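PDB 1X7F: outer surface protein from Bacillus cereus ATCC 14579, which is of uncharacterised function but probably acts as a 6-phospho-N-acetylmuramidase, cleaving 6-phosphorylated N-acetylmuramic acid-containing sugars. Local coordinates for residues I198-N210 and L220-Q234. Numbering follows the deposited sequence. Where two conformers were deposited one is given.
Sequences IRSAAFITSHVAN and LCTLEEHRNLPIEVQ
Phe203 and Thr222 are joined by two hydrogen bonds that use the side chain of one residue and the backbone of both. Phe203 N donates to Thr222 OG1 at 3.0 Å in a nearly straight bond (168°), and Thr222 N donates back to Phe203 O. With chi1 of -67° the threonine hydroxyl lies beside its own backbone N, so one residue presents both groups to the strand; OG1 also bonds to Asn172 O. A water donates to Phe203 O at 2.8 Å, accepts from Leu223 N and bonds to His226 ND1, tying the turn after Thr222 to the same carbonyl; His226 NE2 is in turn hydrogen-bonded to His237 ND1.

Farther along, Leu220 N donates to Thr205 OG1 (3.0 Å), which is also bonded to Asn251 OD1. The His207 ring reaches the loop before the helix: NE2 donates to Leu229 O, which lies in the ring plane, though the modelled separation of 2.5 Å is shorter than usual and its exact value doubtful. Arg227 O lies at the ring edge, 3.3 Å from CE1.

Apolar contacts fill in on the helix side. Ile231 extends CG1 anti to its backbone N (chi1 -160°), setting it 3.8 Å from Ile204 CD1, the two side chains crossing at about a right angle, while its CD1 abuts CA and CB of Ser206. Ile204 CG2 rests 3.5 Å from Gln234 CB.

The loop that leads into helix 231-240 thus packs against the C-terminal end of strand 201-204 and the loop after it. This is the seventh strand of a (beta/alpha)8 (TIM) barrel, between strands 167-170 and 246-249. Leu238 of the helix continues the cover over Ala202 and Ile204, and strand 246-249 packs against Phe203 and Ile204 through Ile248 and Val247.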
ATOM      1  N   ILE A 198      15.501   1.710   6.729  1.00 37.36           N
ATOM      2  CA  ILE A 198      15.008   3.064   6.465  1.00 36.84           C
ATOM      3  C   ILE A 198      13.559   3.050   5.967  1.00 36.77           C
ATOM      4  O   ILE A 198      13.193   2.275   5.090  1.00 36.99           O
ATOM      5  CB  ILE A 198      15.986   3.834   5.522  1.00 37.12           C
ATOM      6  CG1 ILE A 198      17.253   4.196   6.306  1.00 37.12           C
ATOM      7  CG2 ILE A 198      15.344   5.105   4.925  1.00 34.03           C
ATOM      8  CD1 ILE A 198      18.493   4.252   5.480  1.00 39.66           C
ATOM      9  N   ARG A 199      12.745   3.897   6.586  1.00 36.81           N
ATOM     10  CA  ARG A 199      11.331   4.074   6.282  1.00 36.55           C
ATOM     11  C   ARG A 199      11.101   4.294   4.792  1.00 35.88           C
ATOM     12  O   ARG A 199      11.724   5.171   4.192  1.00 35.42           O
ATOM     13  CB  ARG A 199      10.879   5.312   7.030  1.00 37.95           C
ATOM     14  CG  ARG A 199       9.483   5.312   7.550  1.00 41.15           C
ATOM     15  CD  ARG A 199       9.250   6.484   8.484  1.00 44.13           C
ATOM     16  NE  ARG A 199       8.035   7.185   8.103  1.00 47.38           N
ATOM     17  CZ  ARG A 199       7.797   8.469   8.321  1.00 48.53           C
ATOM     18  NH1 ARG A 199       8.700   9.244   8.928  1.00 48.94           N
ATOM     19  NH2 ARG A 199       6.641   8.978   7.920  1.00 48.64           N
ATOM     20  N   SER A 200      10.214   3.501   4.201  0.50 35.45           N
ATOM     21  CA  SER A 200       9.924   3.614   2.775  0.50 34.74           C
ATOM     22  C   SER A 200       8.487   4.030   2.530  0.50 34.63           C
ATOM     23  O   SER A 200       7.619   3.847   3.384  0.50 34.76           O
ATOM     24  CB  SER A 200      10.215   2.300   2.051  0.50 34.73           C
ATOM     25  OG  SER A 200       9.439   1.254   2.596  0.50 33.55           O
ATOM     26  N   ALA A 201       8.254   4.597   1.352  1.00 34.32           N
ATOM     27  CA  ALA A 201       6.927   4.991   0.922  1.00 34.03           C
ATOM     28  C   ALA A 201       6.840   4.892  -0.610  1.00 34.27           C
ATOM     29  O   ALA A 201       7.846   5.004  -1.313  1.00 33.35           O
ATOM     30  CB  ALA A 201       6.614   6.432   1.409  1.00 33.27           C
ATOM     31  N   ALA A 202       5.629   4.669  -1.110  1.00 34.61           N
ATOM     32  CA  ALA A 202       5.348   4.711  -2.543  1.00 35.72           C
ATOM     33  C   ALA A 202       3.987   5.371  -2.758  1.00 36.01           C
ATOM     34  O   ALA A 202       3.204   5.559  -1.800  1.00 36.08           O
ATOM     35  CB  ALA A 202       5.361   3.287  -3.157  1.00 34.35           C
ATOM     36  N   PHE A 203       3.703   5.669  -4.021  1.00 35.74           N
ATOM     37  CA  PHE A 203       2.504   6.401  -4.425  1.00 36.00           C
ATOM     38  C   PHE A 203       1.461   5.520  -5.095  1.00 35.86           C
ATOM     39  O   PHE A 203       1.786   4.635  -5.901  1.00 36.03           O
ATOM     40  CB  PHE A 203       2.879   7.502  -5.410  1.00 35.21           C
ATOM     41  CG  PHE A 203       3.551   8.698  -4.779  1.00 37.01           C
ATOM     42  CD1 PHE A 203       4.931   8.890  -4.907  1.00 36.34           C
ATOM     43  CD2 PHE A 203       2.802   9.651  -4.091  1.00 33.65           C
ATOM     44  CE1 PHE A 203       5.541  10.023  -4.370  1.00 34.47           C
ATOM     45  CE2 PHE A 203       3.404  10.772  -3.548  1.00 33.54           C
ATOM     46  CZ  PHE A 203       4.777  10.953  -3.683  1.00 35.45           C
ATOM     47  N   ILE A 204       0.204   5.780  -4.759  1.00 36.22           N
ATOM     48  CA  ILE A 204      -0.929   5.188  -5.452  1.00 34.89           C
ATOM     49  C   ILE A 204      -1.765   6.298  -6.083  1.00 35.24           C
ATOM     50  O   ILE A 204      -1.630   7.478  -5.738  1.00 34.49           O
ATOM     51  CB  ILE A 204      -1.791   4.333  -4.487  1.00 35.98           C
ATOM     52  CG1 ILE A 204      -2.472   5.204  -3.412  1.00 36.23           C
ATOM     53  CG2 ILE A 204      -0.965   3.182  -3.911  1.00 31.95           C
ATOM     54  CD1 ILE A 204      -3.407   4.427  -2.494  1.00 34.58           C
ATOM     55  N   THR A 205      -2.631   5.923  -7.012  1.00 35.57           N
ATOM     56  CA  THR A 205      -3.397   6.907  -7.751  1.00 35.53           C
ATOM     57  C   THR A 205      -4.901   6.802  -7.516  1.00 36.09           C
ATOM     58  O   THR A 205      -5.484   5.708  -7.499  1.00 36.46           O
ATOM     59  CB  THR A 205      -3.046   6.834  -9.247  1.00 35.32           C
ATOM     60  OG1 THR A 205      -3.646   7.937  -9.943  1.00 37.78           O
ATOM     61  CG2 THR A 205      -3.640   5.590  -9.909  1.00 34.66           C
ATOM     62  N   SER A 206      -5.506   7.962  -7.312  1.00 36.22           N
ATOM     63  CA  SER A 206      -6.946   8.107  -7.243  1.00 36.16           C
ATOM     64  C   SER A 206      -7.548   8.145  -8.649  1.00 36.60           C
ATOM     65  O   SER A 206      -6.915   8.617  -9.608  1.00 37.00           O
ATOM     66  CB  SER A 206      -7.287   9.378  -6.470  1.00 35.43           C
ATOM     67  OG  SER A 206      -8.623   9.784  -6.686  1.00 36.24           O
ATOM     68  N   HIS A 207      -8.774   7.640  -8.767  1.00 37.01           N
ATOM     69  CA  HIS A 207      -9.495   7.646 -10.039  1.00 37.25           C
ATOM     70  C   HIS A 207     -10.516   8.786 -10.119  1.00 37.34           C
ATOM     71  O   HIS A 207     -11.227   8.926 -11.114  1.00 37.79           O
ATOM     72  CB  HIS A 207     -10.105   6.260 -10.304  1.00 36.77           C
ATOM     73  CG  HIS A 207      -9.078   5.172 -10.317  1.00 36.93           C
ATOM     74  ND1 HIS A 207      -8.037   5.142 -11.228  1.00 35.58           N
ATOM     75  CD2 HIS A 207      -8.879   4.123  -9.485  1.00 35.27           C
ATOM     76  CE1 HIS A 207      -7.274   4.094 -10.985  1.00 34.28           C
ATOM     77  NE2 HIS A 207      -7.756   3.467  -9.926  1.00 37.10           N
ATOM     78  N   VAL A 208     -10.548   9.613  -9.074  1.00 37.12           N
ATOM     79  CA  VAL A 208     -11.399  10.791  -9.026  1.00 36.87           C
ATOM     80  C   VAL A 208     -10.537  12.056  -9.156  1.00 37.22           C
ATOM     81  O   VAL A 208     -10.885  12.966  -9.903  1.00 37.07           O
ATOM     82  CB  VAL A 208     -12.246  10.823  -7.713  1.00 37.05           C
ATOM     83  CG1 VAL A 208     -13.154  12.028  -7.674  1.00 36.07           C
ATOM     84  CG2 VAL A 208     -13.078   9.539  -7.573  1.00 36.95           C
ATOM     85  N   ALA A 209      -9.417  12.087  -8.427  1.00 36.68           N
ATOM     86  CA  ALA A 209      -8.481  13.212  -8.411  1.00 36.89           C
ATOM     87  C   ALA A 209      -8.112  13.739  -9.804  1.00 37.54           C
ATOM     88  O   ALA A 209      -7.850  12.957 -10.726  1.00 37.37           O
ATOM     89  CB  ALA A 209      -7.227  12.833  -7.634  1.00 36.60           C
ATOM     90  N   ASN A 210      -8.098  15.067  -9.940  1.00 38.02           N
ATOM     91  CA  ASN A 210      -7.811  15.746 -11.210  1.00 39.63           C
ATOM     92  C   ASN A 210      -6.524  16.564 -11.253  1.00 39.13           C
ATOM     93  O   ASN A 210      -6.163  17.077 -12.305  1.00 39.58           O
ATOM     94  CB  ASN A 210      -8.997  16.639 -11.606  1.00 40.60           C
ATOM     95  CG  ASN A 210     -10.157  15.833 -12.140  1.00 44.15           C
ATOM     96  OD1 ASN A 210      -9.953  14.814 -12.812  1.00 50.62           O
ATOM     97  ND2 ASN A 210     -11.375  16.263 -11.840  1.00 43.76           N
ATOM     98  N   LEU A 220      -1.083   9.044 -10.987  1.00 35.39           N
ATOM     99  CA  LEU A 220       0.165   9.299 -10.266  1.00 35.70           C
ATOM    100  C   LEU A 220       0.474   8.178  -9.278  1.00 36.37           C
ATOM    101  O   LEU A 220       0.230   8.299  -8.075  1.00 37.15           O
ATOM    102  CB  LEU A 220       0.114  10.674  -9.557  1.00 34.57           C
ATOM    103  CG  LEU A 220      -0.176  11.914 -10.421  1.00 34.70           C
ATOM    104  CD1 LEU A 220      -0.055  13.198  -9.605  1.00 31.34           C
ATOM    105  CD2 LEU A 220       0.769  12.004 -11.631  1.00 35.55           C
ATOM    106  N   CYS A 221       0.990   7.070  -9.797  1.00 36.09           N
ATOM    107  CA  CYS A 221       1.378   5.938  -8.957  1.00 35.08           C
ATOM    108  C   CYS A 221       2.817   5.566  -9.266  1.00 34.78           C
ATOM    109  O   CYS A 221       3.381   6.016 -10.269  1.00 34.04           O
ATOM    110  CB  CYS A 221       0.456   4.737  -9.207  1.00 35.32           C
ATOM    111  SG  CYS A 221       0.327   4.326 -10.960  1.00 37.47           S
ATOM    112  N   THR A 222       3.406   4.756  -8.390  1.00 34.90           N
ATOM    113  CA  THR A 222       4.781   4.287  -8.546  1.00 34.89           C
ATOM    114  C   THR A 222       4.895   3.066  -9.467  1.00 35.04           C
ATOM    115  O   THR A 222       5.685   3.068 -10.416  1.00 36.16           O
ATOM    116  CB  THR A 222       5.365   3.939  -7.172  1.00 35.35           C
ATOM    117  OG1 THR A 222       5.513   5.136  -6.393  1.00 34.67           O
ATOM    118  CG2 THR A 222       6.791   3.396  -7.324  1.00 34.53           C
ATOM    119  N   LEU A 223       4.131   2.020  -9.161  1.00 34.47           N
ATOM    120  CA  LEU A 223       4.117   0.803  -9.983  1.00 35.91           C
ATOM    121  C   LEU A 223       3.228   1.036 -11.187  1.00 35.81           C
ATOM    122  O   LEU A 223       2.089   1.520 -11.044  1.00 36.42           O
ATOM    123  CB  LEU A 223       3.581  -0.403  -9.185  1.00 34.24           C
ATOM    124  CG  LEU A 223       4.598  -1.147  -8.317  1.00 36.71           C
ATOM    125  CD1 LEU A 223       3.904  -1.922  -7.174  1.00 34.21           C
ATOM    126  CD2 LEU A 223       5.519  -2.072  -9.149  1.00 30.99           C
ATOM    127  N   GLU A 224       3.719   0.675 -12.367  1.00 35.90           N
ATOM    128  CA  GLU A 224       2.891   0.817 -13.563  1.00 36.17           C
ATOM    129  C   GLU A 224       1.609  -0.002 -13.452  1.00 36.15           C
ATOM    130  O   GLU A 224       0.543   0.463 -13.863  1.00 37.20           O
ATOM    131  CB  GLU A 224       3.668   0.459 -14.850  1.00 36.49           C
ATOM    132  CG  GLU A 224       2.887   0.713 -16.133  1.00 32.68           C
ATOM    133  CD  GLU A 224       2.356   2.138 -16.223  1.00 37.50           C
ATOM    134  OE1 GLU A 224       3.048   3.064 -15.747  1.00 37.31           O
ATOM    135  OE2 GLU A 224       1.252   2.352 -16.787  1.00 35.90           O
ATOM    136  N   GLU A 225       1.705  -1.193 -12.861  1.00 36.51           N
ATOM    137  CA  GLU A 225       0.569  -2.137 -12.813  1.00 36.42           C
ATOM    138  C   GLU A 225      -0.601  -1.625 -11.977  1.00 37.08           C
ATOM    139  O   GLU A 225      -1.716  -2.162 -12.058  1.00 38.15           O
ATOM    140  CB  GLU A 225       1.025  -3.520 -12.315  1.00 36.26           C
ATOM    141  CG  GLU A 225       1.575  -3.510 -10.883  1.00 34.77           C
ATOM    142  CD  GLU A 225       2.401  -4.744 -10.594  1.00 36.23           C
ATOM    143  OE1 GLU A 225       3.523  -4.871 -11.155  1.00 37.50           O
ATOM    144  OE2 GLU A 225       1.934  -5.589  -9.803  1.00 36.38           O
ATOM    145  N   HIS A 226      -0.348  -0.575 -11.195  1.00 37.04           N
ATOM    146  CA  HIS A 226      -1.348   0.019 -10.322  1.00 35.72           C
ATOM    147  C   HIS A 226      -2.190   1.094 -11.005  1.00 36.22           C
ATOM    148  O   HIS A 226      -3.214   1.502 -10.458  1.00 35.87           O
ATOM    149  CB  HIS A 226      -0.676   0.624  -9.089  1.00 35.53           C
ATOM    150  CG  HIS A 226      -0.247  -0.383  -8.069  1.00 35.97           C
ATOM    151  ND1 HIS A 226       0.439  -0.029  -6.925  1.00 36.42           N
ATOM    152  CD2 HIS A 226      -0.424  -1.725  -8.004  1.00 33.95           C
ATOM    153  CE1 HIS A 226       0.671  -1.108  -6.203  1.00 33.47           C
ATOM    154  NE2 HIS A 226       0.155  -2.152  -6.833  1.00 34.53           N
ATOM    155  N   ARG A 227      -1.768   1.548 -12.188  1.00 36.26           N
ATOM    156  CA  ARG A 227      -2.386   2.709 -12.856  1.00 36.12           C
ATOM    157  C   ARG A 227      -3.913   2.616 -13.016  1.00 37.66           C
ATOM    158  O   ARG A 227      -4.635   3.629 -12.919  1.00 35.75           O
ATOM    159  CB  ARG A 227      -1.736   2.944 -14.220  1.00 35.52           C
ATOM    160  CG  ARG A 227      -2.066   4.301 -14.854  1.00 34.42           C
ATOM    161  CD  ARG A 227      -1.190   4.646 -16.069  1.00 33.98           C
ATOM    162  NE  ARG A 227       0.231   4.638 -15.713  1.00 33.93           N
ATOM    163  CZ  ARG A 227       0.865   5.635 -15.093  1.00 34.84           C
ATOM    164  NH1 ARG A 227       0.228   6.761 -14.754  1.00 30.93           N
ATOM    165  NH2 ARG A 227       2.148   5.505 -14.811  1.00 30.94           N
ATOM    166  N   ASN A 228      -4.396   1.400 -13.271  1.00 39.01           N
ATOM    167  CA  ASN A 228      -5.830   1.185 -13.489  1.00 41.03           C
ATOM    168  C   ASN A 228      -6.448   0.174 -12.519  1.00 41.21           C
ATOM    169  O   ASN A 228      -7.405  -0.514 -12.875  1.00 43.31           O
ATOM    170  CB  ASN A 228      -6.087   0.781 -14.947  1.00 41.07           C
ATOM    171  CG  ASN A 228      -5.543   1.809 -15.948  1.00 44.31           C
ATOM    172  OD1 ASN A 228      -5.992   2.961 -15.987  1.00 46.33           O
ATOM    173  ND2 ASN A 228      -4.575   1.391 -16.757  1.00 44.24           N
ATOM    174  N   LEU A 229      -5.890   0.082 -11.307  1.00 40.85           N
ATOM    175  CA  LEU A 229      -6.409  -0.801 -10.257  1.00 40.73           C
ATOM    176  C   LEU A 229      -7.182   0.044  -9.253  1.00 39.65           C
ATOM    177  O   LEU A 229      -6.842   1.234  -9.108  1.00 38.98           O
ATOM    178  CB  LEU A 229      -5.268  -1.493  -9.511  1.00 41.14           C
ATOM    179  CG  LEU A 229      -4.586  -2.761 -10.014  1.00 45.81           C
ATOM    180  CD1 LEU A 229      -3.623  -3.226  -8.929  1.00 46.17           C
ATOM    181  CD2 LEU A 229      -5.609  -3.844 -10.307  1.00 48.95           C
ATOM    182  N   PRO A 230      -8.199  -0.534  -8.572  1.00 37.63           N
ATOM    183  CA  PRO A 230      -8.890   0.170  -7.500  1.00 37.18           C
ATOM    184  C   PRO A 230      -7.914   0.674  -6.449  1.00 36.74           C
ATOM    185  O   PRO A 230      -6.921   0.003  -6.148  1.00 35.80           O
ATOM    186  CB  PRO A 230      -9.833  -0.895  -6.921  1.00 36.79           C
ATOM    187  CG  PRO A 230     -10.142  -1.782  -8.084  1.00 36.77           C
ATOM    188  CD  PRO A 230      -8.813  -1.857  -8.816  1.00 37.39           C
ATOM    189  N   ILE A 231      -8.209   1.855  -5.908  1.00 36.16           N
ATOM    190  CA  ILE A 231      -7.257   2.590  -5.085  1.00 35.43           C
ATOM    191  C   ILE A 231      -6.857   1.751  -3.861  1.00 36.18           C
ATOM    192  O   ILE A 231      -5.681   1.682  -3.519  1.00 37.29           O
ATOM    193  CB  ILE A 231      -7.808   4.017  -4.727  1.00 35.69           C
ATOM    194  CG1 ILE A 231      -6.660   4.953  -4.303  1.00 34.66           C
ATOM    195  CG2 ILE A 231      -8.965   3.968  -3.662  1.00 33.79           C
ATOM    196  CD1 ILE A 231      -7.126   6.342  -3.872  1.00 33.95           C
ATOM    197  N   GLU A 232      -7.826   1.055  -3.270  1.00 35.34           N
ATOM    198  CA  GLU A 232      -7.591   0.259  -2.069  1.00 35.72           C
ATOM    199  C   GLU A 232      -6.800  -1.012  -2.371  1.00 35.32           C
ATOM    200  O   GLU A 232      -6.096  -1.529  -1.500  1.00 35.90           O
ATOM    201  CB  GLU A 232      -8.917  -0.051  -1.329  1.00 35.89           C
ATOM    202  CG  GLU A 232      -9.772  -1.153  -1.950  1.00 36.66           C
ATOM    203  CD  GLU A 232     -10.671  -0.682  -3.085  1.00 42.17           C
ATOM    204  OE1 GLU A 232     -11.509  -1.495  -3.516  1.00 48.30           O
ATOM    205  OE2 GLU A 232     -10.569   0.480  -3.555  1.00 42.61           O
ATOM    206  N   VAL A 233      -6.903  -1.498  -3.606  1.00 35.06           N
ATOM    207  CA  VAL A 233      -6.136  -2.668  -4.059  1.00 35.34           C
ATOM    208  C   VAL A 233      -4.646  -2.319  -4.224  1.00 35.27           C
ATOM    209  O   VAL A 233      -3.777  -3.059  -3.778  1.00 36.03           O
ATOM    210  CB  VAL A 233      -6.761  -3.287  -5.346  1.00 35.70           C
ATOM    211  CG1 VAL A 233      -5.941  -4.461  -5.858  1.00 33.69           C
ATOM    212  CG2 VAL A 233      -8.210  -3.737  -5.036  1.00 33.84           C
ATOM    213  N   GLN A 234      -4.368  -1.173  -4.830  1.00 34.29           N
ATOM    214  CA  GLN A 234      -3.022  -0.612  -4.849  1.00 34.93           C
ATOM    215  C   GLN A 234      -2.358  -0.545  -3.466  1.00 34.87           C
ATOM    216  O   GLN A 234      -1.216  -0.953  -3.318  1.00 35.66           O
ATOM    217  CB  GLN A 234      -3.048   0.793  -5.460  1.00 34.76           C
ATOM    218  CG  GLN A 234      -3.644   0.898  -6.847  1.00 33.14           C
ATOM    219  CD  GLN A 234      -3.733   2.351  -7.304  1.00 34.47           C
ATOM    220  OE1 GLN A 234      -4.807   2.845  -7.666  1.00 36.58           O
ATOM    221  NE2 GLN A 234      -2.611   3.030  -7.290  1.00 30.94           N
TER
HETATM  222  O   HOH W   1       2.274   2.052  -6.823  1.00 21.26           O